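Local coordinates for putative outer membrane protein (LpxR) (Salmonella typhimurium, PDB 3FID) that probably removes acyl chains from lipid A as a metal-binding, lipopolysaccharide-modifying enzyme of the bacterial outer membrane, at residues P17-L22 with S286-D291; V117-H122 with P131-Q136; P166-V171 with Q177-G182. One frame throughout, in Å; residues are numbered along the deposited sequence.

Contact 1: residues P17-L22 with S286-D291. With CXE (pentaethylene glycol monodecyl ether), chain J.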
loop_
_atom_site.group_PDB
_atom_site.type_symbol
_atom_site.label_atom_id
_atom_site.label_comp_id
_atom_site.label_asym_id
_atom_site.label_seq_id
_atom_site.Cartn_x
_atom_site.Cartn_y
_atom_site.Cartn_z
ATOM N N PRO A 17 -16.884 4.478 9.634
ATOM C CA PRO A 17 -17.324 5.852 9.816
ATOM C C PRO A 17 -16.174 6.861 9.873
ATOM O O PRO A 17 -16.355 7.975 9.409
ATOM C CB PRO A 17 -18.063 5.820 11.146
ATOM C CG PRO A 17 -18.491 4.344 11.329
ATOM C CD PRO A 17 -17.346 3.581 10.722
ATOM N N SER A 18 -15.025 6.496 10.452
ATOM C CA SER A 18 -13.879 7.409 10.486
ATOM C C SER A 18 -13.355 7.630 9.065
ATOM O O SER A 18 -13.127 8.764 8.653
ATOM C CB SER A 18 -12.753 6.877 11.375
ATOM O OG SER A 18 -13.214 6.774 12.712
ATOM N N LEU A 19 -13.172 6.536 8.327
ATOM C CA LEU A 19 -12.723 6.625 6.915
ATOM C C LEU A 19 -13.649 7.491 6.040
ATOM O O LEU A 19 -13.174 8.325 5.234
ATOM C CB LEU A 19 -12.560 5.214 6.310
ATOM C CG LEU A 19 -11.817 5.090 4.971
ATOM C CD1 LEU A 19 -10.326 5.446 5.142
ATOM C CD2 LEU A 19 -12.010 3.651 4.444
ATOM N N ASN A 20 -14.956 7.282 6.195
ATOM C CA ASN A 20 -15.995 8.070 5.477
ATOM C C ASN A 20 -15.990 9.533 5.868
ATOM O O ASN A 20 -16.152 10.395 5.016
ATOM C CB ASN A 20 -17.409 7.530 5.724
ATOM C CG ASN A 20 -17.620 6.154 5.155
ATOM O OD1 ASN A 20 -16.800 5.655 4.394
ATOM N ND2 ASN A 20 -18.720 5.530 5.528
ATOM N N ALA A 21 -15.811 9.817 7.156
ATOM C CA ALA A 21 -15.746 11.212 7.602
ATOM C C ALA A 21 -14.503 11.893 7.021
ATOM O O ALA A 21 -14.534 13.075 6.618
ATOM C CB ALA A 21 -15.732 11.291 9.113
ATOM N N LEU A 22 -13.413 11.138 6.937
ATOM C CA LEU A 22 -12.162 11.694 6.473
ATOM C C LEU A 22 -12.134 11.964 4.953
ATOM O O LEU A 22 -11.689 13.020 4.517
ATOM C CB LEU A 22 -10.994 10.808 6.927
ATOM C CG LEU A 22 -9.547 11.237 6.633
ATOM C CD1 LEU A 22 -9.230 12.650 7.133
ATOM C CD2 LEU A 22 -8.579 10.174 7.223
ATOM N N SER A 286 -11.184 4.782 -1.215
ATOM C CA SER A 286 -10.609 4.738 0.152
ATOM C C SER A 286 -10.546 3.302 0.695
ATOM O O SER A 286 -11.377 2.428 0.369
ATOM C CB SER A 286 -11.417 5.617 1.117
ATOM O OG SER A 286 -12.772 5.181 1.175
ATOM N N TYR A 287 -9.566 3.070 1.556
ATOM C CA TYR A 287 -9.400 1.766 2.171
ATOM C C TYR A 287 -8.570 1.943 3.435
ATOM O O TYR A 287 -8.013 3.035 3.692
ATOM C CB TYR A 287 -8.702 0.792 1.203
ATOM C CG TYR A 287 -7.281 1.184 0.794
ATOM C CD1 TYR A 287 -7.043 2.074 -0.245
ATOM C CD2 TYR A 287 -6.188 0.640 1.454
ATOM C CE1 TYR A 287 -5.718 2.413 -0.611
ATOM C CE2 TYR A 287 -4.873 0.979 1.117
ATOM C CZ TYR A 287 -4.651 1.844 0.096
ATOM O OH TYR A 287 -3.338 2.112 -0.182
ATOM N N ILE A 288 -8.476 0.878 4.215
ATOM C CA ILE A 288 -7.605 0.898 5.385
ATOM C C ILE A 288 -6.587 -0.211 5.311
ATOM O O ILE A 288 -6.750 -1.172 4.566
ATOM C CB ILE A 288 -8.372 0.737 6.704
ATOM C CG1 ILE A 288 -9.077 -0.635 6.768
ATOM C CG2 ILE A 288 -9.360 1.902 6.901
ATOM C CD1 ILE A 288 -9.494 -1.057 8.161
ATOM N N ASN A 289 -5.523 -0.059 6.080
ATOM C CA ASN A 289 -4.725 -1.217 6.450
ATOM C C ASN A 289 -4.577 -1.248 7.976
ATOM O O ASN A 289 -4.528 -0.190 8.624
ATOM C CB ASN A 289 -3.398 -1.323 5.651
ATOM C CG ASN A 289 -2.464 -0.128 5.830
ATOM O OD1 ASN A 289 -2.579 0.887 5.127
ATOM N ND2 ASN A 289 -1.500 -0.259 6.743
ATOM N N GLY A 290 -4.582 -2.463 8.535
ATOM C CA GLY A 290 -4.350 -2.670 9.963
ATOM C C GLY A 290 -3.185 -3.630 10.095
ATOM O O GLY A 290 -3.107 -4.641 9.364
ATOM N N ASP A 291 -2.245 -3.290 10.973
ATOM C CA ASP A 291 -1.014 -4.073 11.065
ATOM C C ASP A 291 -0.722 -4.500 12.506
ATOM O O ASP A 291 -1.012 -3.767 13.472
ATOM C CB ASP A 291 0.222 -3.323 10.523
ATOM C CG ASP A 291 -0.101 -2.311 9.398
ATOM O OD1 ASP A 291 -0.818 -2.619 8.431
ATOM O OD2 ASP A 291 0.433 -1.189 9.473
HETATM C C1 CXE J . -5.105 8.979 12.999
HETATM C C2 CXE J . -5.892 7.701 13.182
HETATM C C3 CXE J . -7.232 8.030 13.818
HETATM C C4 CXE J . -8.137 6.813 13.836
HETATM C C5 CXE J . -9.431 7.128 14.567
HETATM C C6 CXE J . -10.376 5.937 14.494
HETATM C C7 CXE J . -11.473 5.995 15.554
HETATM C C8 CXE J . -12.063 4.606 15.742
HETATM C C9 CXE J . -13.523 4.666 16.158
HETATM C C10 CXE J . -14.057 3.261 16.387
HETATM O O11 CXE J . -15.181 3.363 17.252
HETATM C C12 CXE J . -15.738 2.093 17.601
HETATM C C13 CXE J . -17.099 2.351 18.230
HETATM O O HOH W 1 -14.143 7.042 2.360
#
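L19 lays its isobutyl group on S286, Y287 and I288, joining the short helix 16-23 to a strand of the outer-membrane beta barrel. The helix lies against the barrel wall, apparently on its outer side, since S18 meets detergent while Y287, on the strand's other face, turns toward D10. Within these segments its axis runs at 136° to that of the strand, with a closest approach of 9.2 Å, close enough for one leucine to bridge the gap.

CG of L19 stands anti to the backbone N (chi1 -167°), which directs both branches at the strand. The apolar pair is L19 CD2 with I288 CG2, 4.0 Å apart. Two oxygens are van der Waals neighbours of the same side chain: S286 OG is 3.7 Å from L19 CD2, and Y287 O is 3.6 Å from L19 CD1. A branched aliphatic residue can cover methyl, hydroxyl and peptide surface at once. A12 completes the patch by touching both L19 and I288.

Polar linkage across the contact runs through a water, whose oxygen sits 2.6 Å from S286 OG. The same water donates a weak hydrogen bond to L19 O, with 3.3 Å between the water oxygen and L19 O. Serine suits the place, its short hydroxyl meeting the water while its CB packs on L19.

The Y287 ring meets Y33 edge-to-face. Beyond it, N289 ND2 donates to D291 OD1 at 3.0 Å, with the acceptor in the amide plane and the syn lone pair used. N289 OD1 receives N273 and R256, so the amide is held at both ends.

The detergent contact belongs to the helix: the decyl chain of the bound glycol ether passes S18, with its C7 3.4 Å from S18 OG.

Contact 2: residues V117-H122 with P131-Q136; sequences VQNRAH and PAWQDQ
The nearest CA atoms of the two segments, those of N119 and W133, are 9.3 Å apart, so side chains must span the gap between a turn of helix 114-125 and the 3-10 segment 131-134. Both belong to the long connection between barrel strands 97-108 and 140-157. Successive i to i+3 bonds, Q134 N to P131 O and D135 N to A132 O, make the 3-10 turn.

One hydrogen bond carries the contact. W133 NE1 donates to Q118 OE1 at 2.7 Å, nearly straight at 172°. The oxygen lies in the plane of the indole, at its edge, whereas the donor stands 50° out of the carbonyl plane of Q118; amide and ring planes are close to perpendicular. A glutamine is long enough for this reach: CG is anti to the backbone N and the chain stays extended beyond it. On the way, Q118 CG lies over the rim of one face of the H122 ring, 3.5 Å above its plane.

Tryptophan suits its buried place by pairing a broad apolar ring, which meets F79 and I59, with a single N-H that finds a polar acceptor. The side chain of Q118 is about 4 Å from that of the zinc-binding T34 and about 5 Å from a bound zinc ion, which sets the pair beside a metal site. N119 adds a looser touch, its OD1 4.1 Å from W133 CD1.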
loop_
_atom_site.group_PDB
_atom_site.type_symbol
_atom_site.label_atom_id
_atom_site.label_comp_id
_atom_site.label_asym_id
_atom_site.label_seq_id
_atom_site.Cartn_x
_atom_site.Cartn_y
_atom_site.Cartn_z
ATOM N N VAL A 117 -8.031 -16.882 -3.973
ATOM C CA VAL A 117 -8.111 -16.289 -2.639
ATOM C C VAL A 117 -9.468 -15.659 -2.357
ATOM O O VAL A 117 -10.062 -15.898 -1.285
ATOM C CB VAL A 117 -6.971 -15.266 -2.395
ATOM C CG1 VAL A 117 -7.218 -14.434 -1.140
ATOM C CG2 VAL A 117 -5.628 -15.997 -2.286
ATOM N N GLN A 118 -9.959 -14.851 -3.302
ATOM C CA GLN A 118 -11.259 -14.186 -3.112
ATOM C C GLN A 118 -12.423 -15.157 -3.131
ATOM O O GLN A 118 -13.284 -15.077 -2.276
ATOM C CB GLN A 118 -11.495 -13.039 -4.108
ATOM C CG GLN A 118 -12.654 -12.113 -3.638
ATOM C CD GLN A 118 -13.030 -11.070 -4.679
ATOM O OE1 GLN A 118 -13.520 -11.400 -5.774
ATOM N NE2 GLN A 118 -12.838 -9.802 -4.327
ATOM N N ASN A 119 -12.428 -16.098 -4.075
ATOM C CA ASN A 119 -13.465 -17.133 -4.087
ATOM C C ASN A 119 -13.511 -17.914 -2.759
ATOM O O ASN A 119 -14.593 -18.197 -2.211
ATOM C CB ASN A 119 -13.264 -18.097 -5.254
ATOM C CG ASN A 119 -13.771 -17.550 -6.580
ATOM O OD1 ASN A 119 -14.127 -16.384 -6.700
ATOM N ND2 ASN A 119 -13.773 -18.399 -7.591
ATOM N N ARG A 120 -12.333 -18.261 -2.238
ATOM C CA ARG A 120 -12.223 -18.950 -0.956
ATOM C C ARG A 120 -12.892 -18.134 0.149
ATOM O O ARG A 120 -13.679 -18.665 0.934
ATOM C CB ARG A 120 -10.742 -19.183 -0.615
ATOM C CG ARG A 120 -10.476 -19.663 0.820
ATOM C CD ARG A 120 -8.961 -19.817 1.051
ATOM N NE ARG A 120 -8.647 -20.349 2.378
ATOM C CZ ARG A 120 -8.598 -19.609 3.490
ATOM N NH1 ARG A 120 -8.882 -18.298 3.441
ATOM N NH2 ARG A 120 -8.281 -20.173 4.657
ATOM N N ALA A 121 -12.549 -16.847 0.211
ATOM C CA ALA A 121 -12.992 -15.944 1.280
ATOM C C ALA A 121 -14.513 -15.841 1.286
ATOM O O ALA A 121 -15.174 -15.943 2.341
ATOM C CB ALA A 121 -12.360 -14.558 1.072
ATOM N N HIS A 122 -15.048 -15.655 0.085
ATOM C CA HIS A 122 -16.469 -15.562 -0.174
ATOM C C HIS A 122 -17.192 -16.843 0.182
ATOM O O HIS A 122 -18.209 -16.788 0.851
ATOM C CB HIS A 122 -16.716 -15.150 -1.637
ATOM C CG HIS A 122 -16.374 -13.712 -1.910
ATOM N ND1 HIS A 122 -16.700 -13.072 -3.090
ATOM C CD2 HIS A 122 -15.763 -12.779 -1.134
ATOM C CE1 HIS A 122 -16.288 -11.817 -3.035
ATOM N NE2 HIS A 122 -15.717 -11.615 -1.859
ATOM N N PRO A 131 -18.101 -13.758 -11.002
ATOM C CA PRO A 131 -17.733 -14.517 -12.207
ATOM C C PRO A 131 -16.693 -13.854 -13.119
ATOM O O PRO A 131 -16.010 -14.557 -13.847
ATOM C CB PRO A 131 -19.085 -14.717 -12.933
ATOM C CG PRO A 131 -19.941 -13.567 -12.436
ATOM C CD PRO A 131 -19.535 -13.378 -10.993
ATOM N N ALA A 132 -16.558 -12.528 -13.067
ATOM C CA ALA A 132 -15.635 -11.817 -13.990
ATOM C C ALA A 132 -14.162 -12.076 -13.717
ATOM O O ALA A 132 -13.299 -11.576 -14.434
ATOM C CB ALA A 132 -15.942 -10.308 -14.063
ATOM N N TRP A 133 -13.864 -12.874 -12.686
ATOM C CA TRP A 133 -12.512 -13.393 -12.515
ATOM C C TRP A 133 -12.065 -14.210 -13.743
ATOM O O TRP A 133 -10.894 -14.304 -14.009
ATOM C CB TRP A 133 -12.398 -14.215 -11.219
ATOM C CG TRP A 133 -12.089 -13.378 -10.016
ATOM C CD1 TRP A 133 -12.910 -13.127 -8.937
ATOM C CD2 TRP A 133 -10.852 -12.700 -9.748
ATOM N NE1 TRP A 133 -12.255 -12.323 -8.022
ATOM C CE2 TRP A 133 -10.994 -12.047 -8.491
ATOM C CE3 TRP A 133 -9.637 -12.595 -10.437
ATOM C CZ2 TRP A 133 -9.958 -11.277 -7.908
ATOM C CZ3 TRP A 133 -8.606 -11.824 -9.870
ATOM C CH2 TRP A 133 -8.789 -11.158 -8.612
ATOM N N GLN A 134 -13.015 -14.776 -14.504
ATOM C CA GLN A 134 -12.700 -15.506 -15.746
ATOM C C GLN A 134 -12.110 -14.566 -16.789
ATOM O O GLN A 134 -11.386 -14.999 -17.678
ATOM C CB GLN A 134 -13.958 -16.244 -16.319
ATOM C CG GLN A 134 -15.108 -15.344 -16.749
ATOM C CD GLN A 134 -16.401 -16.102 -17.151
ATOM O OE1 GLN A 134 -16.348 -17.208 -17.719
ATOM N NE2 GLN A 134 -17.558 -15.494 -16.875
ATOM N N ASP A 135 -12.460 -13.282 -16.689
ATOM C CA ASP A 135 -11.971 -12.268 -17.626
ATOM C C ASP A 135 -10.924 -11.340 -16.968
ATOM O O ASP A 135 -10.784 -10.170 -17.339
ATOM C CB ASP A 135 -13.181 -11.488 -18.203
ATOM C CG ASP A 135 -12.843 -10.724 -19.468
ATOM O OD1 ASP A 135 -11.916 -11.140 -20.199
ATOM O OD2 ASP A 135 -13.536 -9.718 -19.735
ATOM N N GLN A 136 -10.193 -11.865 -15.971
ATOM C CA GLN A 136 -9.137 -11.087 -15.289
ATOM C C GLN A 136 -7.985 -10.688 -16.213
ATOM O O GLN A 136 -7.859 -11.219 -17.317
ATOM C CB GLN A 136 -8.627 -11.847 -14.045
ATOM C CG GLN A 136 -7.794 -13.131 -14.302
ATOM C CD GLN A 136 -7.344 -13.754 -12.989
ATOM O OE1 GLN A 136 -6.640 -13.120 -12.223
ATOM N NE2 GLN A 136 -7.774 -14.991 -12.720
#

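Contact 3: residues P166-V171 with Q177-G182; sequences PEVSAV and QYLGYG. With CXE (pentaethylene glycol monodecyl ether), chain M.
V171 and Y178 form the tight end of this antiparallel beta hairpin, made by strands 160-173 and 176-188 in the barrel wall. V171 CG2 sits over one face of the Y178 ring in a CH-pi contact, 3.9 Å from the ring centroid, the valine's branching presenting a methyl to the flat ring. Y178 OH is hydrogen-bonded to L201 N and the ring makes a cation-pi contact with R226, which together hold the phenol.

Three hydrogen-bonded pairs, E167 with G182, S169 with G180 and V171 with Y178, supply six backbone bonds; that from G180 N to S169 O is 2.8 Å and nearly straight. On the same face E167 bends at chi2, bringing its OE2 within 3.6 Å of G182 CA, an approach eased by glycine's lack of a side chain. S169 OG donates to E167 OE1 at 2.8 Å, on its syn side, and makes a weak hydrogen bond to E224. E167 OE2 lies close to the E224 carboxylate, which could raise the pKa of one of the two acids.

The other face is looser, lying at the rim beside detergent. V168, A170, L179 and Y181 look outward, as apolar and aromatic residues do on a membrane-facing wall. L179 CD1 lies 3.3 Å from S169 O and 3.9 Å from V168 CG1; A170 CB meets L179 CD1 at 4.1 Å. The detergent's C10 is 3.8 Å from V168 CG2, and its O17 lies at the edge of the Y181 ring.

On one flank strand 140-157 bonds to P166, V168 and A170; on the other, strand 176-188 pairs with strand 215-228, continuing the barrel.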
loop_
_atom_site.group_PDB
_atom_site.type_symbol
_atom_site.label_atom_id
_atom_site.label_comp_id
_atom_site.label_asym_id
_atom_site.label_seq_id
_atom_site.Cartn_x
_atom_site.Cartn_y
_atom_site.Cartn_z
ATOM N N PRO A 166 9.551 15.752 3.719
ATOM C CA PRO A 166 9.380 15.808 2.276
ATOM C C PRO A 166 10.228 14.717 1.636
ATOM O O PRO A 166 11.336 14.381 2.148
ATOM C CB PRO A 166 9.857 17.222 1.914
ATOM C CG PRO A 166 10.867 17.554 2.929
ATOM C CD PRO A 166 10.392 16.862 4.215
ATOM N N GLU A 167 9.687 14.124 0.569
ATOM C CA GLU A 167 10.241 12.907 -0.003
ATOM C C GLU A 167 10.005 12.838 -1.518
ATOM O O GLU A 167 9.058 13.448 -2.055
ATOM C CB GLU A 167 9.686 11.648 0.722
ATOM C CG GLU A 167 8.138 11.431 0.611
ATOM C CD GLU A 167 7.738 10.699 -0.655
ATOM O OE1 GLU A 167 8.546 9.979 -1.260
ATOM O OE2 GLU A 167 6.503 10.856 -1.049
ATOM N N VAL A 168 10.911 12.134 -2.193
ATOM C CA VAL A 168 10.769 11.729 -3.597
ATOM C C VAL A 168 10.874 10.201 -3.683
ATOM O O VAL A 168 11.729 9.591 -3.021
ATOM C CB VAL A 168 11.872 12.381 -4.497
ATOM C CG1 VAL A 168 11.700 11.946 -5.970
ATOM C CG2 VAL A 168 11.792 13.894 -4.391
ATOM N N SER A 169 9.992 9.592 -4.476
ATOM C CA SER A 169 10.003 8.151 -4.666
ATOM C C SER A 169 10.019 7.809 -6.126
ATOM O O SER A 169 9.545 8.576 -6.955
ATOM C CB SER A 169 8.768 7.516 -4.038
ATOM O OG SER A 169 8.890 7.520 -2.624
ATOM N N ALA A 170 10.510 6.619 -6.437
ATOM C CA ALA A 170 10.577 6.179 -7.818
ATOM C C ALA A 170 10.401 4.665 -7.886
ATOM O O ALA A 170 10.976 3.907 -7.070
ATOM C CB ALA A 170 11.905 6.613 -8.439
ATOM N N VAL A 171 9.578 4.227 -8.834
ATOM C CA VAL A 171 9.384 2.802 -9.126
ATOM C C VAL A 171 9.555 2.610 -10.630
ATOM O O VAL A 171 9.081 3.418 -11.416
ATOM C CB VAL A 171 7.971 2.296 -8.667
ATOM C CG1 VAL A 171 7.762 0.831 -8.996
ATOM C CG2 VAL A 171 7.819 2.496 -7.152
ATOM N N GLN A 177 5.491 1.775 -12.991
ATOM C CA GLN A 177 6.532 2.750 -13.201
ATOM C C GLN A 177 5.942 4.120 -12.916
ATOM O O GLN A 177 4.928 4.494 -13.489
ATOM C CB GLN A 177 7.105 2.644 -14.614
ATOM C CG GLN A 177 8.303 3.540 -14.843
ATOM C CD GLN A 177 9.272 2.909 -15.824
ATOM O OE1 GLN A 177 9.937 1.916 -15.520
ATOM N NE2 GLN A 177 9.311 3.452 -17.029
ATOM N N TYR A 178 6.547 4.811 -11.958
ATOM C CA TYR A 178 6.130 6.159 -11.582
ATOM C C TYR A 178 7.218 6.928 -10.847
ATOM O O TYR A 178 8.206 6.350 -10.381
ATOM C CB TYR A 178 4.818 6.147 -10.786
ATOM C CG TYR A 178 4.884 5.544 -9.391
ATOM C CD1 TYR A 178 4.354 4.278 -9.131
ATOM C CD2 TYR A 178 5.466 6.249 -8.321
ATOM C CE1 TYR A 178 4.379 3.732 -7.804
ATOM C CE2 TYR A 178 5.504 5.722 -7.046
ATOM C CZ TYR A 178 4.953 4.461 -6.791
ATOM O OH TYR A 178 5.004 3.943 -5.500
ATOM N N LEU A 179 7.022 8.245 -10.778
ATOM C CA LEU A 179 7.873 9.134 -9.999
ATOM C C LEU A 179 6.936 9.890 -9.062
ATOM O O LEU A 179 5.957 10.484 -9.519
ATOM C CB LEU A 179 8.618 10.128 -10.908
ATOM C CG LEU A 179 9.525 11.116 -10.145
ATOM C CD1 LEU A 179 10.710 10.413 -9.470
ATOM C CD2 LEU A 179 10.022 12.280 -11.059
ATOM N N GLY A 180 7.202 9.825 -7.766
ATOM C CA GLY A 180 6.344 10.466 -6.779
ATOM C C GLY A 180 7.067 11.509 -5.920
ATOM O O GLY A 180 8.269 11.437 -5.711
ATOM N N TYR A 181 6.305 12.475 -5.414
ATOM C CA TYR A 181 6.841 13.480 -4.493
ATOM C C TYR A 181 5.739 13.843 -3.529
ATOM O O TYR A 181 4.570 13.918 -3.897
ATOM C CB TYR A 181 7.337 14.744 -5.228
ATOM C CG TYR A 181 6.407 15.264 -6.304
ATOM C CD1 TYR A 181 5.539 16.332 -6.068
ATOM C CD2 TYR A 181 6.402 14.671 -7.583
ATOM C CE1 TYR A 181 4.682 16.820 -7.095
ATOM C CE2 TYR A 181 5.555 15.127 -8.590
ATOM C CZ TYR A 181 4.705 16.200 -8.343
ATOM O OH TYR A 181 3.896 16.608 -9.381
ATOM N N GLY A 182 6.110 14.049 -2.278
ATOM C CA GLY A 182 5.127 14.193 -1.234
ATOM C C GLY A 182 5.747 14.594 0.065
ATOM O O GLY A 182 6.930 14.953 0.142
HETATM C C1 CXE M . 24.643 13.616 -0.044
HETATM C C2 CXE M . 23.630 13.879 -1.140
HETATM C C3 CXE M . 22.412 14.639 -0.610
HETATM C C4 CXE M . 21.106 14.153 -1.240
HETATM C C5 CXE M . 19.999 15.202 -1.146
HETATM C C6 CXE M . 18.636 14.549 -1.357
HETATM C C7 CXE M . 17.455 15.431 -0.941
HETATM C C8 CXE M . 16.159 14.896 -1.554
HETATM C C9 CXE M . 14.886 15.372 -0.851
HETATM C C10 CXE M . 13.828 15.794 -1.867
HETATM O O11 CXE M . 12.605 16.111 -1.206
HETATM C C12 CXE M . 11.893 17.201 -1.817
HETATM C C13 CXE M . 10.494 16.780 -2.300
HETATM O O14 CXE M . 9.522 17.801 -2.048
HETATM C C15 CXE M . 8.179 17.398 -2.337
HETATM C C16 CXE M . 7.168 18.071 -1.402
HETATM O O17 CXE M . 5.957 18.340 -2.124
HETATM C C18 CXE M . 4.739 18.034 -1.431
HETATM C C19 CXE M . 3.531 18.286 -2.342
HETATM O O20 CXE M . 2.764 17.088 -2.538
HETATM C C21 CXE M . 1.717 17.204 -3.508
HETATM C C22 CXE M . 0.393 16.993 -2.785
HETATM O O23 CXE M . -0.718 16.966 -3.676
HETATM C C24 CXE M . -1.913 17.413 -3.039
HETATM C C25 CXE M . -2.516 18.526 -3.870
HETATM O O26 CXE M . -3.594 19.111 -3.161
#

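Overall arrangement
The three contacts sample different parts of one barrel-forming chain and do not touch. Contacts 1 and 3 both reach the barrel wall, centres about 23 Å and nearest atoms about 10 Å apart, each against bound detergent, consistent with membrane-facing surfaces. Contact 2 sits in a connection between strands, its centre about 24 Å from that of contact 1 and about 32 Å from that of contact 3, across the chain's centre from the latter. Contacts 1 and 2 approach the same zinc site, that of D10 and T34: the side chain of Y287 is about 4 Å from that of D10, and that of Q118 about 4 Å from that of T34. Along the chain, contact 1 encloses both others.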